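PDB 5WA4: pyridine synthase TbtD from Thermobispora bispora, which probably catalyses the formal [4+2] aza-cycloaddition that builds the pyridine core of the thiopeptide thiomuracin, and binds the leader region of its precursor peptide. Local coordinates for residues E[24-29]-E[150-155]; E[47-52]-E[106-111]; E[225-230]-E[344-349]. All blocks are in the same frame, centred on the assembly; numbering follows the deposited sequence.

Contact 1: residues E[24-29]-E[150-155]; sequences DLILDG and SVYHAL
Four apolar side chains make the first shell: Ile26 and Leu27 from one helix, Tyr152 and Leu155 from the other. Leu27 divides its two methyls between both partners. Leu27 CD2 lies 3.6 Å from Tyr152 CD1, at an oblique approach to the ring, while Leu27 CD1 sits 3.9 Å from Leu155 CB. Leu27 and Tyr152 run past each other in opposite directions, and each has CG anti to its own carbonyl carbon, Tyr152 with chi1 -57°. Ile26 also meets both partners. Its branch methyl, Ile26 CG2, anti to the backbone N, touches the Tyr152 ring in plane at the edge, 3.9 Å from Tyr152 CE1. The end of its longer arm turns to Leu155, with Ile26 CD1 3.4 Å from Leu155 CD1, the two side chains crossing at about a right angle.

Around this cluster lies a second shell. The axes of segments 24-29 and 150-155 cross at -112° and approach to 10.4 Å, which brings Leu27 and Tyr152 closest, CA to CA, at 6.7 Å. Phe46 of strand 44-49 touches Ile26 and Tyr152, so both helices rest against one strand of the antiparallel sheet. Arg31 makes a cation-pi contact with Tyr152.

Across these two segments the attraction is dispersion and apolar burial: 239 Å² is buried, both sides summed, and three of the four residues are buried in the assembly. Arg159, at the end of helix 135-159, pairs with Asp24 and Asp28, one turn apart on helix 22-35, so ion pairs flank the apolar centre and also join the two helices.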
ATOM      1  N   ASP E  24     -31.316  -1.294 -35.713  1.00 68.11           N
ATOM      2  CA  ASP E  24     -32.493  -1.483 -36.563  1.00 68.77           C
ATOM      3  C   ASP E  24     -33.645  -2.055 -35.771  1.00 66.35           C
ATOM      4  O   ASP E  24     -34.793  -1.655 -35.966  1.00 68.98           O
ATOM      5  CB  ASP E  24     -32.186  -2.401 -37.761  1.00 73.29           C
ATOM      6  CG  ASP E  24     -31.608  -1.648 -38.963  1.00 71.03           C
ATOM      7  OD1 ASP E  24     -32.015  -0.484 -39.228  1.00 64.28           O
ATOM      8  OD2 ASP E  24     -30.733  -2.242 -39.635  1.00 73.59           O
ATOM      9  N   LEU E  25     -33.339  -3.004 -34.892  1.00 63.06           N
ATOM     10  CA  LEU E  25     -34.346  -3.564 -33.999  1.00 63.97           C
ATOM     11  C   LEU E  25     -34.955  -2.464 -33.145  1.00 64.69           C
ATOM     12  O   LEU E  25     -36.148  -2.484 -32.841  1.00 66.72           O
ATOM     13  CB  LEU E  25     -33.743  -4.653 -33.110  1.00 60.73           C
ATOM     14  CG  LEU E  25     -34.515  -5.072 -31.850  1.00 52.64           C
ATOM     15  CD1 LEU E  25     -35.868  -5.676 -32.162  1.00 53.64           C
ATOM     16  CD2 LEU E  25     -33.689  -6.055 -31.067  1.00 50.23           C
ATOM     17  N   ILE E  26     -34.116  -1.506 -32.763  1.00 65.72           N
ATOM     18  CA  ILE E  26     -34.561  -0.369 -31.972  1.00 66.52           C
ATOM     19  C   ILE E  26     -35.620   0.391 -32.760  1.00 67.19           C
ATOM     20  O   ILE E  26     -36.769   0.492 -32.317  1.00 70.63           O
ATOM     21  CB  ILE E  26     -33.363   0.562 -31.578  1.00 64.79           C
ATOM     22  CG1 ILE E  26     -32.600  -0.025 -30.386  1.00 59.28           C
ATOM     23  CG2 ILE E  26     -33.823   1.977 -31.241  1.00 52.77           C
ATOM     24  CD1 ILE E  26     -31.299   0.676 -30.105  1.00 53.53           C
ATOM     25  N   LEU E  27     -35.247   0.866 -33.946  1.00 64.19           N
ATOM     26  CA  LEU E  27     -36.087   1.770 -34.723  1.00 62.65           C
ATOM     27  C   LEU E  27     -37.294   1.119 -35.405  1.00 65.47           C
ATOM     28  O   LEU E  27     -38.319   1.770 -35.575  1.00 72.92           O
ATOM     29  CB  LEU E  27     -35.236   2.463 -35.781  1.00 63.62           C
ATOM     30  CG  LEU E  27     -34.061   3.266 -35.237  1.00 60.28           C
ATOM     31  CD1 LEU E  27     -33.259   3.910 -36.363  1.00 57.94           C
ATOM     32  CD2 LEU E  27     -34.588   4.303 -34.281  1.00 60.12           C
ATOM     33  N   ASP E  28     -37.171  -0.144 -35.808  1.00 65.93           N
ATOM     34  CA  ASP E  28     -38.168  -0.780 -36.682  1.00 68.50           C
ATOM     35  C   ASP E  28     -39.047  -1.779 -35.950  1.00 72.08           C
ATOM     36  O   ASP E  28     -40.102  -2.178 -36.445  1.00 70.60           O
ATOM     37  CB  ASP E  28     -37.490  -1.498 -37.860  1.00 64.16           C
ATOM     38  CG  ASP E  28     -36.746  -0.548 -38.793  1.00 71.62           C
ATOM     39  OD1 ASP E  28     -36.938   0.686 -38.683  1.00 63.39           O
ATOM     40  OD2 ASP E  28     -35.975  -1.051 -39.651  1.00 74.27           O
ATOM     41  N   GLY E  29     -38.595  -2.209 -34.779  1.00 74.35           N
ATOM     42  CA  GLY E  29     -39.361  -3.135 -33.971  1.00 69.78           C
ATOM     43  C   GLY E  29     -39.774  -2.536 -32.641  1.00 77.72           C
ATOM     44  O   GLY E  29     -40.945  -2.595 -32.269  1.00 88.97           O
ATOM     45  N   SER E 150     -34.275  11.068 -27.755  1.00 51.72           N
ATOM     46  CA  SER E 150     -32.930  11.501 -28.109  1.00 61.65           C
ATOM     47  C   SER E 150     -32.139  10.323 -28.675  1.00 63.73           C
ATOM     48  O   SER E 150     -31.141  10.507 -29.397  1.00 61.41           O
ATOM     49  CB  SER E 150     -32.202  12.108 -26.905  1.00 56.09           C
ATOM     50  OG  SER E 150     -32.458  13.492 -26.815  1.00 52.74           O
ATOM     51  N   VAL E 151     -32.591   9.117 -28.340  1.00 55.22           N
ATOM     52  CA  VAL E 151     -31.979   7.923 -28.877  1.00 53.54           C
ATOM     53  C   VAL E 151     -32.328   7.800 -30.359  1.00 60.45           C
ATOM     54  O   VAL E 151     -31.424   7.803 -31.205  1.00 58.19           O
ATOM     55  CB  VAL E 151     -32.413   6.683 -28.122  1.00 43.81           C
ATOM     56  CG1 VAL E 151     -31.849   5.448 -28.769  1.00 51.42           C
ATOM     57  CG2 VAL E 151     -31.920   6.772 -26.699  1.00 58.31           C
ATOM     58  N   TYR E 152     -33.627   7.719 -30.660  1.00 59.25           N
ATOM     59  CA  TYR E 152     -34.128   7.602 -32.032  1.00 53.75           C
ATOM     60  C   TYR E 152     -33.507   8.621 -32.993  1.00 57.93           C
ATOM     61  O   TYR E 152     -32.959   8.261 -34.047  1.00 54.00           O
ATOM     62  CB  TYR E 152     -35.635   7.758 -32.050  1.00 49.83           C
ATOM     63  CG  TYR E 152     -36.365   6.778 -31.176  1.00 59.51           C
ATOM     64  CD1 TYR E 152     -35.997   5.447 -31.145  1.00 60.01           C
ATOM     65  CD2 TYR E 152     -37.436   7.184 -30.377  1.00 64.11           C
ATOM     66  CE1 TYR E 152     -36.669   4.536 -30.343  1.00 62.18           C
ATOM     67  CE2 TYR E 152     -38.122   6.274 -29.574  1.00 61.77           C
ATOM     68  CZ  TYR E 152     -37.727   4.956 -29.563  1.00 58.06           C
ATOM     69  OH  TYR E 152     -38.380   4.039 -28.786  1.00 54.54           O
ATOM     70  N   HIS E 153     -33.593   9.889 -32.606  1.00 60.64           N
ATOM     71  CA  HIS E 153     -32.975  10.987 -33.344  1.00 60.27           C
ATOM     72  C   HIS E 153     -31.514  10.679 -33.661  1.00 62.52           C
ATOM     73  O   HIS E 153     -31.087  10.811 -34.806  1.00 73.10           O
ATOM     74  CB  HIS E 153     -33.087  12.282 -32.541  1.00 56.77           C
ATOM     75  CG  HIS E 153     -32.715  13.514 -33.305  1.00 56.19           C
ATOM     76  ND1 HIS E 153     -31.422  13.993 -33.363  1.00 59.81           N
ATOM     77  CD2 HIS E 153     -33.472  14.392 -34.005  1.00 55.29           C
ATOM     78  CE1 HIS E 153     -31.398  15.107 -34.075  1.00 51.91           C
ATOM     79  NE2 HIS E 153     -32.629  15.370 -34.478  1.00 50.77           N
ATOM     80  N   ALA E 154     -30.760  10.245 -32.656  1.00 62.43           N
ATOM     81  CA  ALA E 154     -29.356   9.907 -32.847  1.00 62.50           C
ATOM     82  C   ALA E 154     -29.178   8.683 -33.757  1.00 62.63           C
ATOM     83  O   ALA E 154     -28.284   8.659 -34.611  1.00 60.41           O
ATOM     84  CB  ALA E 154     -28.692   9.669 -31.513  1.00 61.17           C
ATOM     85  N   LEU E 155     -30.021   7.671 -33.578  1.00 57.11           N
ATOM     86  CA  LEU E 155     -29.875   6.454 -34.361  1.00 57.58           C
ATOM     87  C   LEU E 155     -30.295   6.722 -35.795  1.00 65.17           C
ATOM     88  O   LEU E 155     -29.658   6.231 -36.716  1.00 61.89           O
ATOM     89  CB  LEU E 155     -30.687   5.293 -33.768  1.00 49.55           C
ATOM     90  CG  LEU E 155     -30.152   4.832 -32.400  1.00 57.62           C
ATOM     91  CD1 LEU E 155     -30.527   3.395 -32.061  1.00 53.52           C
ATOM     92  CD2 LEU E 155     -28.642   5.019 -32.293  1.00 52.22           C
TER

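Contact 2: residues E[47-52]-E[106-111]; sequences LRHWRR and ELEGED
Glu108 OE1 takes two N-H groups, one good and one weak. Trp50 NE1 gives the better bond, 3.2 Å to Glu108 OE1 and fairly straight at 158°; the oxygen lies near the indole plane, yet the donor comes from above the carboxylate plane, 57° out of it. The second bond, from His49 NE2 to Glu108 OE1, is weak at 3.4 Å. Both rings meet the extended glutamate tip to tip.

The two donors are held close to one another. His49 CE1 lies 3.3 Å above the plane of the Trp50 ring, offset toward its rim, and Arg51 CB sits over the same face. At the other ring nitrogen, Arg51 N gives a hydrogen bond to His49 ND1 at 3.1 Å. ND1 thus accepts from a main-chain N-H, which is consistent with a neutral ring carrying its proton on NE2.

Glu110, bent at chi2, reaches Arg51 instead. Arg51 NH1 and Glu110 OE2 form a salt bridge at 2.6 Å and 148°, in the guanidinium plane and on the anti lone pair of the oxygen. The extended first part of Arg51 lays Arg51 CD alongside Glu110 CG, 3.3 Å away, and the bend at chi3 then turns the guanidinium. Arg51 NE is held by Pro113 O.

The segments join the end of strand 44-49 to the turn after helix 98-107, where Gly109 leaves the helix with positive phi. Asp111 also packs on an aromatic side chain of the bound peptide. Directional polar bonds from two glutamates therefore link strand and turn at the surface, beside a peptide contact.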
ATOM      1  N   LEU E  47     -32.672  -0.964 -22.681  1.00 49.50           N
ATOM      2  CA  LEU E  47     -31.222  -1.000 -22.542  1.00 50.72           C
ATOM      3  C   LEU E  47     -30.579  -2.164 -23.324  1.00 54.57           C
ATOM      4  O   LEU E  47     -31.192  -3.244 -23.485  1.00 49.67           O
ATOM      5  CB  LEU E  47     -30.843  -1.127 -21.066  1.00 49.83           C
ATOM      6  CG  LEU E  47     -31.298  -0.040 -20.094  1.00 49.19           C
ATOM      7  CD1 LEU E  47     -31.141  -0.530 -18.670  1.00 41.24           C
ATOM      8  CD2 LEU E  47     -30.536   1.257 -20.324  1.00 47.73           C
ATOM      9  N   ARG E  48     -29.342  -1.959 -23.784  1.00 42.11           N
ATOM     10  CA  ARG E  48     -28.548  -3.072 -24.304  1.00 46.16           C
ATOM     11  C   ARG E  48     -27.771  -3.748 -23.194  1.00 48.54           C
ATOM     12  O   ARG E  48     -27.329  -3.087 -22.257  1.00 54.09           O
ATOM     13  CB  ARG E  48     -27.564  -2.605 -25.367  1.00 43.32           C
ATOM     14  CG  ARG E  48     -28.143  -1.650 -26.342  1.00 42.66           C
ATOM     15  CD  ARG E  48     -27.069  -1.051 -27.167  1.00 40.36           C
ATOM     16  NE  ARG E  48     -27.617  -0.078 -28.105  1.00 51.44           N
ATOM     17  CZ  ARG E  48     -27.219   0.048 -29.368  1.00 52.87           C
ATOM     18  NH1 ARG E  48     -26.311  -0.779 -29.847  1.00 56.62           N
ATOM     19  NH2 ARG E  48     -27.740   0.985 -30.159  1.00 55.70           N
ATOM     20  N   HIS E  49     -27.589  -5.054 -23.316  1.00 44.33           N
ATOM     21  CA  HIS E  49     -26.723  -5.813 -22.424  1.00 47.13           C
ATOM     22  C   HIS E  49     -26.164  -7.088 -23.112  1.00 50.55           C
ATOM     23  O   HIS E  49     -26.748  -7.593 -24.078  1.00 42.24           O
ATOM     24  CB  HIS E  49     -27.469  -6.209 -21.147  1.00 49.77           C
ATOM     25  CG  HIS E  49     -26.560  -6.540 -20.006  1.00 52.51           C
ATOM     26  ND1 HIS E  49     -26.135  -7.824 -19.742  1.00 55.73           N
ATOM     27  CD2 HIS E  49     -25.975  -5.749 -19.073  1.00 53.82           C
ATOM     28  CE1 HIS E  49     -25.333  -7.812 -18.690  1.00 56.99           C
ATOM     29  NE2 HIS E  49     -25.222  -6.566 -18.264  1.00 55.63           N
ATOM     30  N   TRP E  50     -25.067  -7.608 -22.549  1.00 47.96           N
ATOM     31  CA  TRP E  50     -24.269  -8.699 -23.089  1.00 37.72           C
ATOM     32  C   TRP E  50     -24.613 -10.101 -22.608  1.00 45.68           C
ATOM     33  O   TRP E  50     -24.264 -11.083 -23.262  1.00 46.57           O
ATOM     34  CB  TRP E  50     -22.791  -8.461 -22.770  1.00 36.85           C
ATOM     35  CG  TRP E  50     -22.489  -8.206 -21.313  1.00 47.97           C
ATOM     36  CD1 TRP E  50     -22.418  -6.993 -20.700  1.00 47.80           C
ATOM     37  CD2 TRP E  50     -22.214  -9.188 -20.285  1.00 54.21           C
ATOM     38  NE1 TRP E  50     -22.122  -7.144 -19.370  1.00 51.22           N
ATOM     39  CE2 TRP E  50     -21.993  -8.469 -19.085  1.00 52.78           C
ATOM     40  CE3 TRP E  50     -22.138 -10.585 -20.268  1.00 46.15           C
ATOM     41  CZ2 TRP E  50     -21.701  -9.113 -17.873  1.00 50.49           C
ATOM     42  CZ3 TRP E  50     -21.844 -11.219 -19.062  1.00 50.75           C
ATOM     43  CH2 TRP E  50     -21.628 -10.479 -17.881  1.00 51.58           C
ATOM     44  N   ARG E  51     -25.269 -10.208 -21.464  1.00 48.13           N
ATOM     45  CA  ARG E  51     -25.316 -11.486 -20.782  1.00 50.22           C
ATOM     46  C   ARG E  51     -26.222 -12.483 -21.476  1.00 48.01           C
ATOM     47  O   ARG E  51     -27.374 -12.177 -21.792  1.00 50.07           O
ATOM     48  CB  ARG E  51     -25.758 -11.288 -19.337  1.00 56.57           C
ATOM     49  CG  ARG E  51     -25.251 -12.352 -18.403  1.00 55.83           C
ATOM     50  CD  ARG E  51     -25.927 -12.228 -17.068  1.00 58.18           C
ATOM     51  NE  ARG E  51     -27.021 -13.167 -16.861  1.00 64.55           N
ATOM     52  CZ  ARG E  51     -28.123 -12.854 -16.197  1.00 63.27           C
ATOM     53  NH1 ARG E  51     -28.252 -11.625 -15.723  1.00 56.46           N
ATOM     54  NH2 ARG E  51     -29.092 -13.753 -16.022  1.00 65.16           N
ATOM     55  N   ARG E  52     -25.682 -13.674 -21.705  1.00 48.59           N
ATOM     56  CA  ARG E  52     -26.377 -14.737 -22.429  1.00 51.01           C
ATOM     57  C   ARG E  52     -26.672 -14.338 -23.871  1.00 52.00           C
ATOM     58  O   ARG E  52     -27.624 -14.835 -24.472  1.00 51.24           O
ATOM     59  CB  ARG E  52     -27.672 -15.110 -21.712  1.00 50.21           C
ATOM     60  CG  ARG E  52     -27.469 -15.477 -20.267  1.00 54.45           C
ATOM     61  CD  ARG E  52     -28.337 -16.659 -19.913  1.00 56.32           C
ATOM     62  NE  ARG E  52     -29.747 -16.355 -20.137  1.00 59.85           N
ATOM     63  CZ  ARG E  52     -30.681 -17.284 -20.301  1.00 64.25           C
ATOM     64  NH1 ARG E  52     -30.329 -18.578 -20.284  1.00 61.72           N
ATOM     65  NH2 ARG E  52     -31.952 -16.922 -20.503  1.00 52.79           N
ATOM     66  N   GLU E 106     -17.635 -10.140 -13.022  1.00 50.40           N
ATOM     67  CA  GLU E 106     -16.892  -9.721 -11.841  1.00 45.00           C
ATOM     68  C   GLU E 106     -16.881  -8.201 -11.736  1.00 49.54           C
ATOM     69  O   GLU E 106     -17.096  -7.634 -10.664  1.00 59.51           O
ATOM     70  CB  GLU E 106     -15.475 -10.256 -11.911  1.00 53.50           C
ATOM     71  CG  GLU E 106     -14.580  -9.910 -10.755  1.00 59.57           C
ATOM     72  CD  GLU E 106     -13.158 -10.435 -10.947  1.00 70.81           C
ATOM     73  OE1 GLU E 106     -12.866 -11.026 -12.022  1.00 63.64           O
ATOM     74  OE2 GLU E 106     -12.332 -10.246 -10.020  1.00 73.52           O
ATOM     75  N   LEU E 107     -16.664  -7.545 -12.864  1.00 48.55           N
ATOM     76  CA  LEU E 107     -16.555  -6.094 -12.925  1.00 48.24           C
ATOM     77  C   LEU E 107     -17.876  -5.351 -12.665  1.00 55.04           C
ATOM     78  O   LEU E 107     -17.896  -4.367 -11.935  1.00 61.18           O
ATOM     79  CB  LEU E 107     -16.005  -5.686 -14.282  1.00 48.19           C
ATOM     80  CG  LEU E 107     -14.710  -4.889 -14.312  1.00 56.58           C
ATOM     81  CD1 LEU E 107     -13.662  -5.602 -13.476  1.00 54.49           C
ATOM     82  CD2 LEU E 107     -14.246  -4.635 -15.779  1.00 39.22           C
ATOM     83  N   GLU E 108     -18.967  -5.804 -13.276  1.00 56.09           N
ATOM     84  CA  GLU E 108     -20.265  -5.134 -13.143  1.00 51.85           C
ATOM     85  C   GLU E 108     -21.105  -5.784 -12.055  1.00 47.56           C
ATOM     86  O   GLU E 108     -22.256  -5.425 -11.869  1.00 46.80           O
ATOM     87  CB  GLU E 108     -21.067  -5.158 -14.475  1.00 47.40           C
ATOM     88  CG  GLU E 108     -20.298  -4.893 -15.766  1.00 45.54           C
ATOM     89  CD  GLU E 108     -21.224  -4.749 -17.009  1.00 58.59           C
ATOM     90  OE1 GLU E 108     -22.414  -5.163 -16.930  1.00 50.68           O
ATOM     91  OE2 GLU E 108     -20.755  -4.232 -18.067  1.00 50.00           O
ATOM     92  N   GLY E 109     -20.534  -6.770 -11.374  1.00 55.88           N
ATOM     93  CA  GLY E 109     -21.275  -7.621 -10.452  1.00 48.99           C
ATOM     94  C   GLY E 109     -22.611  -8.030 -11.028  1.00 59.47           C
ATOM     95  O   GLY E 109     -23.616  -7.411 -10.705  1.00 59.25           O
ATOM     96  N   GLU E 110     -22.651  -9.054 -11.882  1.00 64.27           N
ATOM     97  CA  GLU E 110     -23.872  -9.254 -12.657  1.00 67.07           C
ATOM     98  C   GLU E 110     -24.844 -10.284 -12.101  1.00 65.37           C
ATOM     99  O   GLU E 110     -26.026  -9.972 -11.931  1.00 76.69           O
ATOM    100  CB  GLU E 110     -23.539  -9.612 -14.104  1.00 69.86           C
ATOM    101  CG  GLU E 110     -24.748 -10.076 -14.926  1.00 67.73           C
ATOM    102  CD  GLU E 110     -25.859  -9.032 -15.104  1.00 69.59           C
ATOM    103  OE1 GLU E 110     -25.655  -7.849 -14.754  1.00 74.27           O
ATOM    104  OE2 GLU E 110     -26.950  -9.404 -15.602  1.00 65.30           O
ATOM    105  N   ASP E 111     -24.367 -11.492 -11.848  1.00 60.96           N
ATOM    106  CA  ASP E 111     -25.215 -12.574 -11.302  1.00 75.44           C
ATOM    107  C   ASP E 111     -26.215 -13.119 -12.312  1.00 68.44           C
ATOM    108  O   ASP E 111     -27.044 -12.391 -12.862  1.00 64.86           O
ATOM    109  CB  ASP E 111     -25.992 -12.125 -10.054  1.00 65.59           C
ATOM    110  CG  ASP E 111     -25.165 -12.175  -8.804  1.00 78.78           C
ATOM    111  OD1 ASP E 111     -24.178 -12.939  -8.765  1.00 78.32           O
ATOM    112  OD2 ASP E 111     -25.495 -11.425  -7.861  1.00 94.77           O
TER

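Contact 3: residues E[225-230]-E[344-349]; sequences ERLIAV and DAAADV
Two helices of the all-helical C-terminal half, 220-235 and 332-352, meet here almost at right angles: the axes of segments 225-230 and 344-349 cross at -84° and approach to 9.4 Å. Leu227 is the central residue of the crossing. Its CB points toward the other helix and its CG is anti to the backbone N (chi1 172°); from there the two methyls part, one to each site. Leu227 CD1 settles on the alanine pair, 3.5 Å from Ala345 CB and equally far from the backbone nitrogen of Ala346, whose CB lies a little farther off. Leu227 CD2 reaches along Val349, 3.6 Å from Val349 CG2, and the two side chains slide past each other in opposite directions.

Val349 uses its other methyl on Ile228, crossing it obliquely: Val349 CG1 is 3.7 Å from Ile228 CG1. CG1 of the valine stands anti to its backbone N (chi1 179°). Ile228 lies at the exposed margin, whereas Leu227, Ala345 and Ala346 are buried.

Polar groups frame the crossing. Asp348, on the same helix as the alanines, pairs with Tyr216 OH and carries a salt bridge to Arg220 of the third subunit; Arg226 is bound to Asp170 and also packs against an apolar side chain of the bound peptide.

The segments thus meet through carbon alone apart from one approach to a main-chain nitrogen, and 206 Å² is buried. Alanine methyls opposite Leu227 let a side chain touch the helix backbone itself.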
ATOM      1  N   GLU E 225     -13.356  24.433 -33.890  1.00 75.78           N
ATOM      2  CA  GLU E 225     -14.445  25.289 -34.334  1.00 81.06           C
ATOM      3  C   GLU E 225     -15.813  24.597 -34.220  1.00 77.40           C
ATOM      4  O   GLU E 225     -16.848  25.279 -34.151  1.00 86.14           O
ATOM      5  CB  GLU E 225     -14.167  25.813 -35.750  1.00 77.19           C
ATOM      6  CG  GLU E 225     -13.192  27.006 -35.716  1.00 83.01           C
ATOM      7  CD  GLU E 225     -12.621  27.371 -37.073  1.00 99.51           C
ATOM      8  OE1 GLU E 225     -12.771  26.571 -38.022  1.00102.39           O
ATOM      9  OE2 GLU E 225     -12.010  28.457 -37.192  1.00101.61           O
ATOM     10  N   ARG E 226     -15.832  23.266 -34.127  1.00 64.02           N
ATOM     11  CA  ARG E 226     -17.075  22.603 -33.736  1.00 60.50           C
ATOM     12  C   ARG E 226     -17.333  22.718 -32.214  1.00 63.68           C
ATOM     13  O   ARG E 226     -18.480  22.773 -31.775  1.00 55.92           O
ATOM     14  CB  ARG E 226     -17.076  21.143 -34.147  1.00 52.58           C
ATOM     15  CG  ARG E 226     -18.462  20.584 -34.117  1.00 53.34           C
ATOM     16  CD  ARG E 226     -18.501  19.115 -34.352  1.00 45.88           C
ATOM     17  NE  ARG E 226     -19.887  18.659 -34.367  1.00 58.31           N
ATOM     18  CZ  ARG E 226     -20.698  18.777 -35.415  1.00 55.83           C
ATOM     19  NH1 ARG E 226     -20.255  19.357 -36.517  1.00 61.19           N
ATOM     20  NH2 ARG E 226     -21.947  18.318 -35.365  1.00 48.09           N
ATOM     21  N   LEU E 227     -16.270  22.772 -31.418  1.00 56.52           N
ATOM     22  CA  LEU E 227     -16.421  22.890 -29.979  1.00 63.61           C
ATOM     23  C   LEU E 227     -16.915  24.296 -29.610  1.00 59.98           C
ATOM     24  O   LEU E 227     -17.817  24.445 -28.795  1.00 51.81           O
ATOM     25  CB  LEU E 227     -15.107  22.555 -29.266  1.00 64.38           C
ATOM     26  CG  LEU E 227     -15.023  22.805 -27.757  1.00 54.96           C
ATOM     27  CD1 LEU E 227     -14.282  21.664 -27.111  1.00 52.60           C
ATOM     28  CD2 LEU E 227     -14.323  24.108 -27.436  1.00 58.02           C
ATOM     29  N   ILE E 228     -16.329  25.316 -30.226  1.00 66.00           N
ATOM     30  CA  ILE E 228     -16.876  26.673 -30.163  1.00 64.95           C
ATOM     31  C   ILE E 228     -18.359  26.716 -30.580  1.00 63.67           C
ATOM     32  O   ILE E 228     -19.161  27.430 -29.985  1.00 68.01           O
ATOM     33  CB  ILE E 228     -16.081  27.638 -31.061  1.00 63.70           C
ATOM     34  CG1 ILE E 228     -14.633  27.729 -30.587  1.00 64.54           C
ATOM     35  CG2 ILE E 228     -16.701  29.018 -31.034  1.00 60.86           C
ATOM     36  CD1 ILE E 228     -13.791  28.674 -31.399  1.00 62.00           C
ATOM     37  N   ALA E 229     -18.720  25.935 -31.592  1.00 64.76           N
ATOM     38  CA  ALA E 229     -20.091  25.926 -32.085  1.00 63.91           C
ATOM     39  C   ALA E 229     -21.052  25.113 -31.192  1.00 67.16           C
ATOM     40  O   ALA E 229     -22.231  25.471 -31.063  1.00 66.23           O
ATOM     41  CB  ALA E 229     -20.123  25.405 -33.523  1.00 42.61           C
ATOM     42  N   VAL E 230     -20.564  24.021 -30.598  1.00 61.06           N
ATOM     43  CA  VAL E 230     -21.395  23.194 -29.718  1.00 61.69           C
ATOM     44  C   VAL E 230     -21.649  23.916 -28.404  1.00 65.99           C
ATOM     45  O   VAL E 230     -22.764  23.887 -27.857  1.00 59.04           O
ATOM     46  CB  VAL E 230     -20.751  21.822 -29.426  1.00 59.46           C
ATOM     47  CG1 VAL E 230     -21.257  21.237 -28.128  1.00 53.49           C
ATOM     48  CG2 VAL E 230     -21.044  20.882 -30.560  1.00 63.57           C
ATOM     49  N   ASP E 344      -8.660  18.076 -25.663  1.00 54.51           N
ATOM     50  CA  ASP E 344      -7.672  18.731 -26.535  1.00 66.33           C
ATOM     51  C   ASP E 344      -8.265  20.008 -27.160  1.00 58.10           C
ATOM     52  O   ASP E 344      -7.644  21.057 -27.118  1.00 58.86           O
ATOM     53  CB  ASP E 344      -7.169  17.781 -27.653  1.00 58.14           C
ATOM     54  CG  ASP E 344      -5.998  16.894 -27.213  1.00 58.78           C
ATOM     55  OD1 ASP E 344      -5.367  17.176 -26.169  1.00 63.67           O
ATOM     56  OD2 ASP E 344      -5.700  15.911 -27.930  1.00 61.63           O
ATOM     57  N   ALA E 345      -9.462  19.902 -27.734  1.00 52.20           N
ATOM     58  CA  ALA E 345     -10.144  21.039 -28.341  1.00 52.71           C
ATOM     59  C   ALA E 345     -10.380  22.174 -27.336  1.00 64.26           C
ATOM     60  O   ALA E 345     -10.059  23.335 -27.612  1.00 62.56           O
ATOM     61  CB  ALA E 345     -11.445  20.597 -28.936  1.00 49.26           C
ATOM     62  N   ALA E 346     -10.935  21.835 -26.170  1.00 61.62           N
ATOM     63  CA  ALA E 346     -11.165  22.820 -25.119  1.00 55.77           C
ATOM     64  C   ALA E 346      -9.878  23.508 -24.717  1.00 55.57           C
ATOM     65  O   ALA E 346      -9.848  24.712 -24.567  1.00 64.50           O
ATOM     66  CB  ALA E 346     -11.804  22.174 -23.915  1.00 59.82           C
ATOM     67  N   ALA E 347      -8.810  22.746 -24.552  1.00 60.08           N
ATOM     68  CA  ALA E 347      -7.542  23.318 -24.114  1.00 65.12           C
ATOM     69  C   ALA E 347      -7.060  24.376 -25.108  1.00 70.62           C
ATOM     70  O   ALA E 347      -6.451  25.388 -24.723  1.00 68.98           O
ATOM     71  CB  ALA E 347      -6.488  22.222 -23.941  1.00 62.35           C
ATOM     72  N   ASP E 348      -7.349  24.154 -26.386  1.00 63.66           N
ATOM     73  CA  ASP E 348      -6.927  25.111 -27.393  1.00 68.68           C
ATOM     74  C   ASP E 348      -7.756  26.373 -27.298  1.00 69.83           C
ATOM     75  O   ASP E 348      -7.218  27.457 -27.083  1.00 73.33           O
ATOM     76  CB  ASP E 348      -7.026  24.508 -28.789  1.00 68.11           C
ATOM     77  CG  ASP E 348      -5.687  24.014 -29.288  1.00 76.40           C
ATOM     78  OD1 ASP E 348      -4.668  24.669 -28.957  1.00 79.37           O
ATOM     79  OD2 ASP E 348      -5.651  22.962 -29.977  1.00 70.56           O
ATOM     80  N   VAL E 349      -9.070  26.208 -27.424  1.00 70.16           N
ATOM     81  CA  VAL E 349      -9.996  27.331 -27.504  1.00 67.55           C
ATOM     82  C   VAL E 349      -9.916  28.242 -26.302  1.00 68.47           C
ATOM     83  O   VAL E 349      -9.904  29.456 -26.459  1.00 72.41           O
ATOM     84  CB  VAL E 349     -11.444  26.866 -27.641  1.00 61.15           C
ATOM     85  CG1 VAL E 349     -12.366  28.075 -27.692  1.00 47.57           C
ATOM     86  CG2 VAL E 349     -11.602  25.984 -28.883  1.00 64.59           C
TER

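From the N terminus, strand 9-16 leads into helix 22-35, where contact 1 opens. It closes only at helix 135-159, so its loop takes in the rest of the four-stranded sheet. Contact 2 is nested inside that loop, running from the end of strand 44-49 to the turn after helix 98-107; the two touch where Arg48 packs against Ile26 CD1, 3.6 Å from Arg48 NH2. Contact 3 follows in series, neither nested nor crossed, and joins helices 220-235 and 332-352 of the helical part. Its centre lies about 35 Å from that of contact 2, on the opposite side of the chain's centre, and about 29 Å from that of contact 1.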